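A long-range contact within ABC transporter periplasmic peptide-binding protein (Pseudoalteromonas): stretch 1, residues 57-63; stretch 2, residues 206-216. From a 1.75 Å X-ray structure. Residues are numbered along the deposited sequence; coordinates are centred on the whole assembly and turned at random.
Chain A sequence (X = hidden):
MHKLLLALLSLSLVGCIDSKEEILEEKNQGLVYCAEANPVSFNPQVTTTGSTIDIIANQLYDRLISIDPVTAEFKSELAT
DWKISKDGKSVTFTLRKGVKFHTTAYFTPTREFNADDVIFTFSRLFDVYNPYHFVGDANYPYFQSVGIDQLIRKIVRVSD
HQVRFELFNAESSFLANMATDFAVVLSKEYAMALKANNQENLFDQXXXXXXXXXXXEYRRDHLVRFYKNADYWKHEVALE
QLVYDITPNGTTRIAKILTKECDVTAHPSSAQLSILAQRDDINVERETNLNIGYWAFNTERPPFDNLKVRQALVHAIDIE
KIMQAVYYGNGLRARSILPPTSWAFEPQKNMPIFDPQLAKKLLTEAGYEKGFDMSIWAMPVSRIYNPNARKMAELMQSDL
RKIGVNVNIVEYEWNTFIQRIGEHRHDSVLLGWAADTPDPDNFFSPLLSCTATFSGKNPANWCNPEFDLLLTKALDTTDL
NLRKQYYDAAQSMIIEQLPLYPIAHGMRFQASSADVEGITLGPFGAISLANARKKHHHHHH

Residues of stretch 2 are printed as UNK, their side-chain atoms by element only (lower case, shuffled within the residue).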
# COMPACT_ATOMS: atom_id res chain seq x y z
N ALA A 57 2.78 11.22 -2.19
CA ALA A 57 3.25 10.65 -3.45
C ALA A 57 2.82 11.40 -4.70
O ALA A 57 3.65 11.90 -5.46
CB ALA A 57 2.84 9.20 -3.54
N ASN A 58 1.51 11.49 -4.93
CA ASN A 58 0.99 12.14 -6.12
C ASN A 58 1.04 13.65 -6.02
O ASN A 58 0.87 14.33 -7.02
CB ASN A 58 -0.45 11.71 -6.41
CG ASN A 58 -0.55 10.28 -6.86
OD1 ASN A 58 -1.25 9.47 -6.25
ND2 ASN A 58 0.16 9.96 -7.92
N GLN A 59 1.25 14.16 -4.82
CA GLN A 59 1.23 15.60 -4.61
C GLN A 59 2.60 16.26 -4.82
O GLN A 59 2.70 17.28 -5.48
CB GLN A 59 0.68 15.94 -3.23
CG GLN A 59 -0.84 15.81 -3.11
CD GLN A 59 -1.35 14.41 -3.38
OE1 GLN A 59 -1.05 13.48 -2.62
NE2 GLN A 59 -2.11 14.25 -4.44
N LEU A 60 3.65 15.67 -4.26
CA LEU A 60 4.97 16.29 -4.32
C LEU A 60 5.81 15.77 -5.46
O LEU A 60 6.80 16.40 -5.82
CB LEU A 60 5.73 16.06 -3.02
CG LEU A 60 5.16 16.69 -1.76
CD1 LEU A 60 5.88 16.12 -0.57
CD2 LEU A 60 5.32 18.20 -1.82
N TYR A 61 5.44 14.62 -6.01
CA TYR A 61 6.33 13.90 -6.93
C TYR A 61 5.67 13.46 -8.24
O TYR A 61 4.46 13.53 -8.39
CB TYR A 61 6.88 12.64 -6.25
CG TYR A 61 7.70 12.89 -5.01
CD1 TYR A 61 9.00 13.37 -5.11
CD2 TYR A 61 7.19 12.61 -3.74
CE1 TYR A 61 9.78 13.59 -3.96
CE2 TYR A 61 7.96 12.83 -2.59
CZ TYR A 61 9.25 13.31 -2.71
OH TYR A 61 10.00 13.53 -1.58
N ASP A 62 6.50 12.99 -9.18
CA ASP A 62 6.03 12.24 -10.34
C ASP A 62 6.86 10.98 -10.48
O ASP A 62 8.00 10.94 -10.03
CB ASP A 62 6.17 13.04 -11.64
CG ASP A 62 5.39 14.34 -11.62
OD1 ASP A 62 4.15 14.30 -11.79
OD2 ASP A 62 6.02 15.41 -11.48
N ARG A 63 6.30 9.97 -11.13
CA ARG A 63 7.01 8.75 -11.46
C ARG A 63 7.46 8.84 -12.90
O ARG A 63 7.15 9.80 -13.60
CB ARG A 63 6.10 7.53 -11.30
CG ARG A 63 5.60 7.29 -9.88
CD ARG A 63 4.28 6.51 -9.89
NE ARG A 63 3.19 7.33 -10.41
CZ ARG A 63 1.93 6.92 -10.56
NH1 ARG A 63 1.59 5.69 -10.23
NH2 ARG A 63 1.02 7.75 -11.05
N UNK A 206 12.47 17.03 4.36
CA UNK A 206 12.18 18.26 3.64
C UNK A 206 12.38 17.97 2.17
O UNK A 206 13.48 18.10 1.64
c UNK A 206 12.87 19.69 5.55
o UNK A 206 12.27 20.52 9.58
c UNK A 206 11.95 20.66 5.94
c UNK A 206 13.09 19.38 4.11
c UNK A 206 13.56 19.01 6.53
c UNK A 206 12.46 20.25 8.24
c UNK A 206 11.74 20.94 7.27
c UNK A 206 13.36 19.28 7.87
N UNK A 207 11.31 17.55 1.52
CA UNK A 207 11.37 16.94 0.20
C UNK A 207 11.51 17.94 -0.93
O UNK A 207 11.07 19.10 -0.83
c UNK A 207 10.02 16.23 0.10
c UNK A 207 9.11 17.07 0.91
c UNK A 207 9.93 17.64 2.03
N UNK A 208 12.12 17.47 -2.01
CA UNK A 208 12.11 18.18 -3.28
C UNK A 208 11.67 17.23 -4.36
O UNK A 208 12.31 16.21 -4.59
c UNK A 208 13.93 19.78 -2.60
c UNK A 208 13.48 19.33 -5.03
c UNK A 208 13.50 18.74 -3.63
N UNK A 209 10.57 17.56 -5.03
CA UNK A 209 10.05 16.72 -6.09
C UNK A 209 9.83 17.51 -7.35
O UNK A 209 10.32 18.62 -7.49
N UNK A 210 9.08 16.93 -8.28
CA UNK A 210 8.74 17.63 -9.51
C UNK A 210 7.23 17.74 -9.62
O UNK A 210 6.71 18.17 -10.67
c UNK A 210 9.26 16.89 -10.75
o UNK A 210 8.78 15.54 -10.75
c UNK A 210 10.78 16.88 -10.75
N UNK A 211 6.54 17.37 -8.54
CA UNK A 211 5.10 17.23 -8.50
C UNK A 211 4.34 18.54 -8.44
O UNK A 211 4.94 19.61 -8.32
N UNK A 212 3.00 18.46 -8.50
CA UNK A 212 2.09 19.61 -8.57
C UNK A 212 2.08 20.51 -7.33
O UNK A 212 1.65 21.65 -7.43
c UNK A 212 0.71 18.97 -8.75
c UNK A 212 0.86 17.59 -8.22
c UNK A 212 2.27 17.18 -8.56
N UNK A 213 2.54 20.00 -6.19
CA UNK A 213 2.59 20.81 -4.97
C UNK A 213 3.96 20.73 -4.33
O UNK A 213 4.70 19.78 -4.54
c UNK A 213 -0.66 21.49 -4.67
c UNK A 213 -0.37 19.17 -5.14
c UNK A 213 -1.63 19.13 -5.73
c UNK A 213 -1.92 21.47 -5.24
o UNK A 213 -3.66 20.25 -6.34
c UNK A 213 1.51 20.38 -3.98
c UNK A 213 0.14 20.34 -4.61
c UNK A 213 -2.40 20.29 -5.77
N UNK A 214 4.28 21.73 -3.53
CA UNK A 214 5.59 21.88 -2.93
C UNK A 214 5.46 21.86 -1.43
O UNK A 214 4.47 22.34 -0.89
c UNK A 214 6.24 23.22 -3.35
c UNK A 214 7.64 23.34 -2.79
c UNK A 214 6.23 23.34 -4.87
c UNK A 214 6.83 24.63 -5.37
N UNK A 215 6.46 21.32 -0.76
CA UNK A 215 6.47 21.28 0.70
C UNK A 215 6.59 22.68 1.32
O UNK A 215 7.47 23.46 0.94
c UNK A 215 7.29 19.34 3.46
c UNK A 215 8.52 21.39 3.32
c UNK A 215 7.48 19.32 4.83
c UNK A 215 8.72 21.37 4.68
c UNK A 215 7.80 20.38 2.69
c UNK A 215 7.61 20.39 1.19
c UNK A 215 8.20 20.34 5.43
o UNK A 215 8.40 20.33 6.79
N UNK A 216 5.70 22.99 2.26
CA UNK A 216 5.77 24.24 3.01
C UNK A 216 6.03 24.00 4.51
O UNK A 216 6.98 24.54 5.07
c UNK A 216 4.48 25.05 2.81
c UNK A 216 5.50 27.34 3.02
n UNK A 216 4.35 29.39 3.95
c UNK A 216 5.61 28.59 3.91
c UNK A 216 4.45 26.37 3.55
O HOH W 1 9.22 13.98 -8.49

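Position 206 carries one carbon leading to a six-carbon ring that bears an oxygen; it points away from stretch 1 and touches nothing there, and the phenol identifies Tyr206. At position 207 three carbons close a ring onto the backbone nitrogen, so this is Pro207. Its CB lies 3.2 Å from Tyr61 OH, and its CG packs 3.7 Å from Leu60 CD1. Position 208 has three carbons, one carrying the other two, directed away from stretch 1: Val208, whose backbone O sits 3.7 Å from Tyr61 CE1.

Position 209 has no side-chain atoms and is Gly209. A CB here would fall 2.0 Å from Leu60 O and 2.7 Å from Tyr61 CD1, so the close approach depends on its absence. Instead, CA of Gly209 makes a CA-H...O contact of 3.3 Å with Leu60 O.

At position 210 one carbon carries an oxygen and a carbon, and the oxygen lies 2.9 Å from Asp62 OD2. The residue is Thr210, with chi1 in the p well, and OG1 donates a hydrogen bond to that carboxylate oxygen. A water also bridges the two residues, donating to Thr210 OG1 at 2.8 Å and accepting from Asp62 N at 3.0 Å.

Position 211 is again bare: Gly211. Its CA is 3.9 Å from Tyr61 CA, and a CB would clash with Leu60 C at 2.2 Å and Tyr61 N at 2.3 Å. Gly211 N donates to Leu60 O at 2.9 Å.

Position 212 has three carbons in a ring closed onto its nitrogen, one of them 3.1 Å from Gln59 O. This is Pro212, and the touching atom is CD; its nitrogen, 3.3 Å from Gln59 O, has no hydrogen to share, and that carbonyl is hydrogen-bonded by N of position 213. Position 213 has one carbon and a six-carbon ring bearing an oxygen, the ring edge facing Gln59 O: Tyr213, whose N donates to Gln59 O at 2.8 Å.

Position 214 has four carbons forked at the first, one arm two carbons long, pointing away: Ile214. Position 215, one carbon and an oxygen-bearing six-carbon ring, is Tyr215; its CB is 4.4 Å from Leu60 CD2, while the ring leads away. Position 216, four carbons in a row ending in nitrogen, is Lys216 and makes no contact with stretch 1.

The contact works by fastening backbone carbonyls at the end of a helix. Gln59 O and Leu60 O receive the backbone N-H groups of Tyr213 and Gly211, the two glycines let the stretches close, and the Asp62–Thr210 bond secures the segment beyond the helix.

Stretch 2 (206-216) YPVGTGPYIYK
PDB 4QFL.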